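Local coordinates for protein EmGH1 (Erythrobacter marinus, PDB 5Z87) that probably hydrolyses beta-glucosidic bonds in sugars and glycosides, and may also act on xylosides and arabinofuranosides, at residues S119-V127 / I376-F386; C151-V161 / L408-V418. All blocks are in the same frame, centred on the assembly; numbering follows the deposited sequence.

Interaction 1 of 2, residues S119-V127 / I376-F386; sequences SRFGIPAFV and ILAAKFKCGLF
Leu377, on helix 366-382, opens the contact by setting its CD2 4.0 Å from CD1 of Ile123, the two side chains crossing at about a right angle. The methyl of Ala379 lies in the plane of the Phe126 ring, at its edge, with CB 3.8 Å from CZ. Lys380 carries the polar part of the contact. Its CG is anti to the carbonyl carbon (chi1 -66°) and the chain beyond is extended, which takes the aliphatic part obliquely across Phe126, where CG comes within 3.5 Å of CE2, and past the CG2 methyl of Ile123. The buried ammonium then donates from NZ to Pro124 O at 3.0 Å, in the carbonyl plane with a C=O...N angle of 150°; Gln62 OE1 and Gly90 O also accept from it, so the ammonium has three oxygen acceptors. A methionine here, with no ammonium, would probably leave Pro124 O, Gly90 O and Gln62 OE1 without their shared donor. Cys383 brings SG to the edge of the Phe126 ring, 5.1 Å from its centroid, a sulfur-aromatic contact. Gly384, with positive phi, ends the last turn in a Schellman motif, and Leu385 and Phe386 follow against 119-127. Leu385 sets its CB against Pro124 CG and its CD1 over a face of Phe126. The Phe386 ring lies beside Ile123, pointing the same way, with CE2 3.9 Å from CG1, while one of its faces meets Phe381. Helix 366-382 also touches Tyr309 of strand 309-311, at one end of the parallel sheet, and packs here on the approach to strand 126-129 near the other end, consistent with a late helix covering the join of the TIM-barrel-like N-terminal domain.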
loop_
_atom_site.group_PDB
_atom_site.type_symbol
_atom_site.label_atom_id
_atom_site.label_comp_id
_atom_site.label_asym_id
_atom_site.label_seq_id
_atom_site.Cartn_x
_atom_site.Cartn_y
_atom_site.Cartn_z
ATOM N N SER A 119 -6.567 25.377 -42.350
ATOM C CA SER A 119 -5.665 24.345 -42.843
ATOM C C SER A 119 -5.579 24.364 -44.370
ATOM O O SER A 119 -6.596 24.245 -45.062
ATOM C CB SER A 119 -6.127 22.969 -42.372
ATOM O OG SER A 119 -5.348 21.940 -42.967
ATOM N N ARG A 120 -4.348 24.475 -44.885
ATOM C CA ARG A 120 -4.089 24.382 -46.321
ATOM C C ARG A 120 -4.747 23.159 -46.943
ATOM O O ARG A 120 -5.087 23.176 -48.133
ATOM C CB ARG A 120 -2.576 24.353 -46.557
ATOM C CG ARG A 120 -2.121 24.620 -47.963
ATOM C CD ARG A 120 -0.662 25.094 -47.994
ATOM N NE ARG A 120 0.247 24.149 -47.342
ATOM C CZ ARG A 120 1.241 23.515 -47.956
ATOM N NH1 ARG A 120 1.456 23.718 -49.257
ATOM N NH2 ARG A 120 2.013 22.672 -47.274
ATOM N N PHE A 121 -4.973 22.108 -46.150
ATOM C CA PHE A 121 -5.552 20.850 -46.612
ATOM C C PHE A 121 -6.914 20.556 -45.991
ATOM O O PHE A 121 -7.439 19.451 -46.163
ATOM C CB PHE A 121 -4.582 19.704 -46.325
ATOM C CG PHE A 121 -3.194 19.963 -46.823
ATOM C CD1 PHE A 121 -2.844 19.654 -48.137
ATOM C CD2 PHE A 121 -2.248 20.559 -45.998
ATOM C CE1 PHE A 121 -1.561 19.912 -48.609
ATOM C CE2 PHE A 121 -0.964 20.814 -46.459
ATOM C CZ PHE A 121 -0.623 20.488 -47.765
ATOM N N GLY A 122 -7.500 21.510 -45.281
ATOM C CA GLY A 122 -8.830 21.313 -44.729
ATOM C C GLY A 122 -8.924 20.289 -43.615
ATOM O O GLY A 122 -9.976 19.652 -43.458
ATOM N N ILE A 123 -7.860 20.111 -42.834
ATOM C CA ILE A 123 -7.869 19.153 -41.727
ATOM C C ILE A 123 -8.820 19.653 -40.643
ATOM O O ILE A 123 -8.613 20.748 -40.096
ATOM C CB ILE A 123 -6.453 18.930 -41.170
ATOM C CG1 ILE A 123 -5.481 18.580 -42.308
ATOM C CG2 ILE A 123 -6.467 17.847 -40.058
ATOM C CD1 ILE A 123 -3.986 18.616 -41.919
ATOM N N PRO A 124 -9.879 18.920 -40.321
ATOM C CA PRO A 124 -10.734 19.307 -39.194
ATOM C C PRO A 124 -10.078 18.935 -37.865
ATOM O O PRO A 124 -9.099 18.190 -37.802
ATOM C CB PRO A 124 -12.030 18.508 -39.426
ATOM C CG PRO A 124 -11.832 17.779 -40.759
ATOM C CD PRO A 124 -10.348 17.672 -40.944
ATOM N N ALA A 125 -10.634 19.488 -36.795
ATOM C CA ALA A 125 -10.199 19.151 -35.447
ATOM C C ALA A 125 -10.829 17.845 -34.972
ATOM O O ALA A 125 -11.961 17.513 -35.334
ATOM C CB ALA A 125 -10.566 20.279 -34.483
ATOM N N PHE A 126 -10.076 17.081 -34.175
ATOM C CA PHE A 126 -10.722 16.141 -33.264
ATOM C C PHE A 126 -11.519 16.954 -32.252
ATOM O O PHE A 126 -11.069 18.006 -31.791
ATOM C CB PHE A 126 -9.701 15.250 -32.538
ATOM C CG PHE A 126 -9.503 13.892 -33.180
ATOM C CD1 PHE A 126 -10.581 13.062 -33.445
ATOM C CD2 PHE A 126 -8.234 13.454 -33.531
ATOM C CE1 PHE A 126 -10.393 11.816 -34.048
ATOM C CE2 PHE A 126 -8.042 12.200 -34.134
ATOM C CZ PHE A 126 -9.119 11.388 -34.388
ATOM N N VAL A 127 -12.725 16.500 -31.949
ATOM C CA VAL A 127 -13.583 17.140 -30.961
ATOM C C VAL A 127 -13.763 16.112 -29.854
ATOM O O VAL A 127 -14.534 15.156 -30.008
ATOM C CB VAL A 127 -14.929 17.581 -31.550
ATOM C CG1 VAL A 127 -15.812 18.216 -30.473
ATOM C CG2 VAL A 127 -14.703 18.552 -32.701
ATOM N N ILE A 376 -1.741 11.077 -35.527
ATOM C CA ILE A 376 -2.933 11.914 -35.402
ATOM C C ILE A 376 -3.719 11.935 -36.709
ATOM O O ILE A 376 -4.939 11.726 -36.726
ATOM C CB ILE A 376 -2.530 13.333 -34.980
ATOM C CG1 ILE A 376 -1.873 13.317 -33.605
ATOM C CG2 ILE A 376 -3.749 14.263 -35.015
ATOM C CD1 ILE A 376 -2.825 12.889 -32.510
ATOM N N LEU A 377 -3.028 12.213 -37.822
ATOM C CA LEU A 377 -3.687 12.282 -39.127
ATOM C C LEU A 377 -4.337 10.954 -39.491
ATOM O O LEU A 377 -5.465 10.924 -39.996
ATOM C CB LEU A 377 -2.673 12.690 -40.193
ATOM C CG LEU A 377 -2.178 14.123 -40.005
ATOM C CD1 LEU A 377 -1.056 14.416 -40.994
ATOM C CD2 LEU A 377 -3.322 15.107 -40.157
ATOM N N ALA A 378 -3.652 9.841 -39.217
ATOM C CA ALA A 378 -4.218 8.540 -39.558
ATOM C C ALA A 378 -5.492 8.284 -38.768
ATOM O O ALA A 378 -6.472 7.746 -39.306
ATOM C CB ALA A 378 -3.189 7.435 -39.314
ATOM N N ALA A 379 -5.505 8.693 -37.496
ATOM C CA ALA A 379 -6.709 8.536 -36.692
ATOM C C ALA A 379 -7.839 9.386 -37.255
ATOM O O ALA A 379 -8.991 8.937 -37.319
ATOM C CB ALA A 379 -6.422 8.897 -35.228
ATOM N N LYS A 380 -7.524 10.608 -37.699
ATOM C CA LYS A 380 -8.560 11.473 -38.263
ATOM C C LYS A 380 -9.156 10.864 -39.535
ATOM O O LYS A 380 -10.380 10.852 -39.711
ATOM C CB LYS A 380 -7.994 12.868 -38.532
ATOM C CG LYS A 380 -7.608 13.606 -37.276
ATOM C CD LYS A 380 -7.096 15.008 -37.540
ATOM C CE LYS A 380 -7.192 15.838 -36.246
ATOM N NZ LYS A 380 -6.646 17.225 -36.366
ATOM N N PHE A 381 -8.314 10.336 -40.423
ATOM C CA PHE A 381 -8.834 9.654 -41.602
ATOM C C PHE A 381 -9.740 8.494 -41.203
ATOM O O PHE A 381 -10.876 8.387 -41.684
ATOM C CB PHE A 381 -7.675 9.183 -42.494
ATOM C CG PHE A 381 -7.073 10.290 -43.347
ATOM C CD1 PHE A 381 -7.821 10.894 -44.362
ATOM C CD2 PHE A 381 -5.769 10.725 -43.139
ATOM C CE1 PHE A 381 -7.285 11.924 -45.144
ATOM C CE2 PHE A 381 -5.216 11.748 -43.922
ATOM C CZ PHE A 381 -5.978 12.350 -44.925
ATOM N N LYS A 382 -9.271 7.650 -40.273
ATOM C CA LYS A 382 -10.051 6.500 -39.815
ATOM C C LYS A 382 -11.412 6.913 -39.248
ATOM O O LYS A 382 -12.413 6.208 -39.439
ATOM C CB LYS A 382 -9.249 5.716 -38.763
ATOM C CG LYS A 382 -9.972 4.461 -38.243
ATOM C CD LYS A 382 -9.006 3.401 -37.674
ATOM C CE LYS A 382 -9.760 2.145 -37.261
ATOM N NZ LYS A 382 -8.883 1.077 -36.680
ATOM N N CYS A 383 -11.471 8.041 -38.535
ATOM C CA CYS A 383 -12.732 8.510 -37.985
ATOM C C CYS A 383 -13.578 9.261 -38.999
ATOM O O CYS A 383 -14.661 9.731 -38.639
ATOM C CB CYS A 383 -12.482 9.399 -36.764
ATOM S SG CYS A 383 -11.737 8.456 -35.399
ATOM N N GLY A 384 -13.108 9.395 -40.235
ATOM C CA GLY A 384 -13.901 10.018 -41.278
ATOM C C GLY A 384 -13.961 11.525 -41.247
ATOM O O GLY A 384 -14.827 12.099 -41.913
ATOM N N LEU A 385 -13.073 12.194 -40.497
ATOM C CA LEU A 385 -13.170 13.651 -40.394
ATOM C C LEU A 385 -13.063 14.315 -41.757
ATOM O O LEU A 385 -13.644 15.383 -41.971
ATOM C CB LEU A 385 -12.087 14.232 -39.477
ATOM C CG LEU A 385 -11.858 13.705 -38.052
ATOM C CD1 LEU A 385 -11.346 14.827 -37.180
ATOM C CD2 LEU A 385 -13.099 13.089 -37.457
ATOM N N PHE A 386 -12.327 13.704 -42.688
ATOM C CA PHE A 386 -12.097 14.317 -43.987
ATOM C C PHE A 386 -13.261 14.102 -44.944
ATOM O O PHE A 386 -13.436 14.892 -45.875
ATOM C CB PHE A 386 -10.818 13.755 -44.625
ATOM C CG PHE A 386 -9.532 14.186 -43.940
ATOM C CD1 PHE A 386 -9.026 13.482 -42.846
ATOM C CD2 PHE A 386 -8.804 15.263 -44.421
ATOM C CE1 PHE A 386 -7.813 13.858 -42.254
ATOM C CE2 PHE A 386 -7.597 15.651 -43.822
ATOM C CZ PHE A 386 -7.107 14.952 -42.737
#

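Interaction 2 of 2, residues C151-V161 / L408-V418; sequences CAFRPDMVRQV and LARRMAEESIV
A knob-into-hole contact between two nearly antiparallel helices, 155-161 and 408-416, joins the N-terminal domain to the segment that leads into strand 418-422 of the second sheet. The helix axes approach to 10.7 Å at an angle of 153°. Met157 is the knob, seated among Leu408, Arg411, Met412 and Glu415. Its chain bends at chi3 (56°), turning CE onto the backbone of Met412, 3.6 Å from CA, and over one face of the Arg411 guanidinium, while SD lies 3.7 Å from Glu415 CG. Met412 answers from the other helix: its CE lies against the Met157-Val158 peptide, 3.4 Å from Val158 N, and also touches Val161 CG2. Leu408 CD2 packs on that same valine methyl. Arg154 NH1 forms a 3.0 Å salt bridge with Glu415 OE1, the guanidinium and carboxylate planes standing 83° apart. Asp156 takes NE and NH2 of the same guanidinium side-on, one nitrogen to each oxygen, and so fixes its rotation; Lys730 of strand 724-733, in the fibronectin type III-like region, makes a second salt bridge to Glu415 OE1, and Gln704 NE2 a hydrogen bond. Ahead of the helix, Ala152 CA makes a CH...O contact of 3.2 Å with Glu415 O, and Cys151 CB packs on Val418 CG2. One methionine knob beside an Arg154-Asp156-Glu415 salt-bridge network marks this junction between the TIM-barrel-like and C-terminal domains of a family 3 enzyme.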
loop_
_atom_site.group_PDB
_atom_site.type_symbol
_atom_site.label_atom_id
_atom_site.label_comp_id
_atom_site.label_asym_id
_atom_site.label_seq_id
_atom_site.Cartn_x
_atom_site.Cartn_y
_atom_site.Cartn_z
ATOM N N CYS A 151 -21.452 -4.160 -12.070
ATOM C CA CYS A 151 -22.157 -5.125 -11.231
ATOM C C CYS A 151 -23.103 -5.981 -12.036
ATOM O O CYS A 151 -23.517 -7.039 -11.556
ATOM C CB CYS A 151 -22.971 -4.447 -10.129
ATOM S SG CYS A 151 -22.098 -3.352 -9.045
ATOM N N ALA A 152 -23.453 -5.543 -13.244
ATOM C CA ALA A 152 -24.453 -6.248 -14.035
ATOM C C ALA A 152 -23.911 -7.540 -14.624
ATOM O O ALA A 152 -24.688 -8.468 -14.888
ATOM C CB ALA A 152 -24.971 -5.338 -15.148
ATOM N N PHE A 153 -22.597 -7.624 -14.843
ATOM C CA PHE A 153 -21.996 -8.771 -15.542
ATOM C C PHE A 153 -22.747 -9.074 -16.841
ATOM O O PHE A 153 -23.023 -10.229 -17.178
ATOM C CB PHE A 153 -21.915 -9.998 -14.622
ATOM C CG PHE A 153 -20.840 -9.871 -13.570
ATOM C CD1 PHE A 153 -21.031 -9.043 -12.465
ATOM C CD2 PHE A 153 -19.621 -10.528 -13.712
ATOM C CE1 PHE A 153 -20.033 -8.882 -11.491
ATOM C CE2 PHE A 153 -18.609 -10.383 -12.752
ATOM C CZ PHE A 153 -18.817 -9.552 -11.635
ATOM N N ARG A 154 -23.074 -8.009 -17.582
ATOM C CA ARG A 154 -23.774 -8.095 -18.867
ATOM C C ARG A 154 -22.983 -7.303 -19.902
ATOM O O ARG A 154 -23.369 -6.187 -20.274
ATOM C CB ARG A 154 -25.204 -7.553 -18.765
ATOM C CG ARG A 154 -26.177 -8.424 -17.983
ATOM C CD ARG A 154 -26.426 -9.730 -18.702
ATOM N NE ARG A 154 -27.020 -9.515 -20.020
ATOM C CZ ARG A 154 -28.314 -9.300 -20.236
ATOM N NH1 ARG A 154 -29.174 -9.273 -19.221
ATOM N NH2 ARG A 154 -28.750 -9.116 -21.473
ATOM N N PRO A 155 -21.852 -7.832 -20.368
ATOM C CA PRO A 155 -21.072 -7.069 -21.355
ATOM C C PRO A 155 -21.826 -6.844 -22.656
ATOM O O PRO A 155 -21.577 -5.839 -23.335
ATOM C CB PRO A 155 -19.805 -7.914 -21.547
ATOM C CG PRO A 155 -20.097 -9.249 -20.919
ATOM C CD PRO A 155 -21.133 -9.023 -19.879
ATOM N N ASP A 156 -22.765 -7.728 -23.006
ATOM C CA ASP A 156 -23.608 -7.496 -24.177
ATOM C C ASP A 156 -24.407 -6.210 -24.026
ATOM O O ASP A 156 -24.554 -5.444 -24.986
ATOM C CB ASP A 156 -24.541 -8.691 -24.410
ATOM C CG ASP A 156 -25.468 -8.972 -23.213
ATOM O OD1 ASP A 156 -25.111 -8.662 -22.053
ATOM O OD2 ASP A 156 -26.566 -9.510 -23.435
ATOM N N MET A 157 -24.913 -5.935 -22.824
ATOM C CA MET A 157 -25.635 -4.683 -22.649
ATOM C C MET A 157 -24.690 -3.494 -22.540
ATOM O O MET A 157 -25.066 -2.372 -22.913
ATOM C CB MET A 157 -26.541 -4.771 -21.426
ATOM C CG MET A 157 -27.730 -5.703 -21.626
ATOM S SD MET A 157 -28.773 -5.782 -20.154
ATOM C CE MET A 157 -29.188 -4.057 -19.901
ATOM N N VAL A 158 -23.470 -3.717 -22.033
ATOM C CA VAL A 158 -22.460 -2.659 -22.007
ATOM C C VAL A 158 -22.190 -2.151 -23.420
ATOM O O VAL A 158 -22.137 -0.939 -23.663
ATOM C CB VAL A 158 -21.167 -3.162 -21.336
ATOM C CG1 VAL A 158 -20.052 -2.150 -21.512
ATOM C CG2 VAL A 158 -21.400 -3.451 -19.857
ATOM N N ARG A 159 -22.017 -3.080 -24.370
ATOM C CA ARG A 159 -21.774 -2.703 -25.760
ATOM C C ARG A 159 -22.911 -1.840 -26.308
ATOM O O ARG A 159 -22.667 -0.824 -26.974
ATOM C CB ARG A 159 -21.588 -3.961 -26.610
ATOM C CG ARG A 159 -21.123 -3.672 -28.025
ATOM C CD ARG A 159 -21.507 -4.770 -29.010
ATOM N NE ARG A 159 -22.961 -4.926 -29.133
ATOM C CZ ARG A 159 -23.778 -4.076 -29.764
ATOM N NH1 ARG A 159 -23.306 -2.971 -30.348
ATOM N NH2 ARG A 159 -25.084 -4.325 -29.802
ATOM N N GLN A 160 -24.159 -2.215 -26.009
ATOM C CA GLN A 160 -25.318 -1.425 -26.423
ATOM C C GLN A 160 -25.311 -0.040 -25.788
ATOM O O GLN A 160 -25.645 0.955 -26.445
ATOM C CB GLN A 160 -26.613 -2.146 -26.045
ATOM C CG GLN A 160 -26.869 -3.438 -26.767
ATOM C CD GLN A 160 -28.010 -4.207 -26.131
ATOM O OE1 GLN A 160 -27.939 -5.419 -25.973
ATOM N NE2 GLN A 160 -29.064 -3.498 -25.744
ATOM N N VAL A 161 -24.962 0.042 -24.503
ATOM C CA VAL A 161 -24.970 1.335 -23.826
ATOM C C VAL A 161 -24.010 2.297 -24.505
ATOM O O VAL A 161 -24.313 3.489 -24.683
ATOM C CB VAL A 161 -24.634 1.166 -22.337
ATOM C CG1 VAL A 161 -24.018 2.459 -21.784
ATOM C CG2 VAL A 161 -25.885 0.803 -21.571
ATOM N N LEU A 408 -33.052 1.666 -22.275
ATOM C CA LEU A 408 -31.797 0.964 -22.047
ATOM C C LEU A 408 -31.189 1.359 -20.703
ATOM O O LEU A 408 -30.759 0.496 -19.932
ATOM C CB LEU A 408 -30.824 1.239 -23.193
ATOM C CG LEU A 408 -29.446 0.580 -23.078
ATOM C CD1 LEU A 408 -29.580 -0.930 -22.936
ATOM C CD2 LEU A 408 -28.583 0.923 -24.286
ATOM N N ALA A 409 -31.199 2.654 -20.379
ATOM C CA ALA A 409 -30.672 3.095 -19.093
ATOM C C ALA A 409 -31.451 2.493 -17.924
ATOM O O ALA A 409 -30.869 2.164 -16.879
ATOM C CB ALA A 409 -30.693 4.617 -19.019
ATOM N N ARG A 410 -32.769 2.356 -18.074
ATOM C CA ARG A 410 -33.566 1.682 -17.054
ATOM C C ARG A 410 -33.197 0.205 -16.950
ATOM O O ARG A 410 -32.946 -0.311 -15.849
ATOM C CB ARG A 410 -35.050 1.853 -17.375
ATOM C CG ARG A 410 -35.963 0.873 -16.688
ATOM C CD ARG A 410 -36.602 1.526 -15.498
ATOM N NE ARG A 410 -38.042 1.711 -15.662
ATOM C CZ ARG A 410 -38.949 1.077 -14.923
ATOM N NH1 ARG A 410 -38.551 0.221 -13.977
ATOM N NH2 ARG A 410 -40.246 1.303 -15.118
ATOM N N ARG A 411 -33.138 -0.493 -18.092
ATOM C CA ARG A 411 -32.835 -1.921 -18.061
ATOM C C ARG A 411 -31.435 -2.196 -17.511
ATOM O O ARG A 411 -31.219 -3.214 -16.834
ATOM C CB ARG A 411 -32.988 -2.526 -19.457
ATOM C CG ARG A 411 -34.412 -2.972 -19.787
ATOM C CD ARG A 411 -34.432 -4.071 -20.854
ATOM N NE ARG A 411 -33.524 -3.791 -21.974
ATOM C CZ ARG A 411 -32.621 -4.647 -22.461
ATOM N NH1 ARG A 411 -32.495 -5.865 -21.934
ATOM N NH2 ARG A 411 -31.843 -4.285 -23.486
ATOM N N MET A 412 -30.470 -1.315 -17.786
ATOM C CA MET A 412 -29.124 -1.530 -17.269
ATOM C C MET A 412 -29.122 -1.464 -15.743
ATOM O O MET A 412 -28.556 -2.336 -15.074
ATOM C CB MET A 412 -28.155 -0.512 -17.866
ATOM C CG MET A 412 -26.685 -0.807 -17.564
ATOM S SD MET A 412 -26.131 -2.458 -18.080
ATOM C CE MET A 412 -25.070 -2.097 -19.450
ATOM N N ALA A 413 -29.794 -0.453 -15.177
ATOM C CA ALA A 413 -29.915 -0.359 -13.726
ATOM C C ALA A 413 -30.569 -1.608 -13.132
ATOM O O ALA A 413 -30.091 -2.144 -12.121
ATOM C CB ALA A 413 -30.697 0.897 -13.351
ATOM N N GLU A 414 -31.644 -2.103 -13.763
ATOM C CA GLU A 414 -32.308 -3.325 -13.295
ATOM C C GLU A 414 -31.361 -4.526 -13.264
ATOM O O GLU A 414 -31.557 -5.450 -12.459
ATOM C CB GLU A 414 -33.537 -3.639 -14.176
ATOM C CG GLU A 414 -34.646 -2.558 -14.093
ATOM C CD GLU A 414 -35.875 -2.826 -14.981
ATOM O OE1 GLU A 414 -35.788 -3.625 -15.940
ATOM O OE2 GLU A 414 -36.941 -2.225 -14.705
ATOM N N GLU A 415 -30.341 -4.545 -14.128
ATOM C CA GLU A 415 -29.389 -5.651 -14.147
ATOM C C GLU A 415 -28.224 -5.445 -13.186
ATOM O O GLU A 415 -27.492 -6.401 -12.915
ATOM C CB GLU A 415 -28.820 -5.864 -15.559
ATOM C CG GLU A 415 -29.823 -6.260 -16.626
ATOM C CD GLU A 415 -30.156 -7.742 -16.602
ATOM O OE1 GLU A 415 -29.266 -8.555 -16.278
ATOM O OE2 GLU A 415 -31.315 -8.094 -16.903
ATOM N N SER A 416 -28.042 -4.234 -12.670
ATOM C CA SER A 416 -26.844 -3.855 -11.935
ATOM C C SER A 416 -27.033 -3.793 -10.434
ATOM O O SER A 416 -26.085 -4.080 -9.694
ATOM C CB SER A 416 -26.357 -2.483 -12.398
ATOM O OG SER A 416 -26.027 -2.531 -13.770
ATOM N N ILE A 417 -28.215 -3.395 -9.960
ATOM C CA ILE A 417 -28.398 -3.219 -8.524
ATOM C C ILE A 417 -28.148 -4.542 -7.804
ATOM O O ILE A 417 -28.605 -5.608 -8.238
ATOM C CB ILE A 417 -29.788 -2.637 -8.233
ATOM C CG1 ILE A 417 -29.908 -1.260 -8.889
ATOM C CG2 ILE A 417 -29.997 -2.492 -6.746
ATOM C CD1 ILE A 417 -31.315 -0.738 -8.977
ATOM N N VAL A 418 -27.369 -4.479 -6.724
ATOM C CA VAL A 418 -26.900 -5.656 -5.998
ATOM C C VAL A 418 -27.719 -5.812 -4.725
ATOM O O VAL A 418 -27.858 -4.858 -3.947
ATOM C CB VAL A 418 -25.405 -5.539 -5.650
ATOM C CG1 VAL A 418 -24.943 -6.771 -4.828
ATOM C CG2 VAL A 418 -24.556 -5.326 -6.901
#

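In the fold
Both contacts are largely buried, but interaction 1 lies about 27 Å from the centre of the chain and interaction 2 about 13 Å, with about 34 Å between their centres and their nearest atoms about 16 Å apart. Interaction 1 ties a helix and its C-terminal turn to the approach of a strand within the parallel sheet region; interaction 2 pairs two helices and reaches the second sheet through 408-418. Their chemistry follows: aromatic rings and a lysine bound to backbone and side-chain oxygens in the first, methionines, small residues and an arginine-carboxylate network in the second. In sequence the four segments alternate, and both contacts lie away from the ligand pocket.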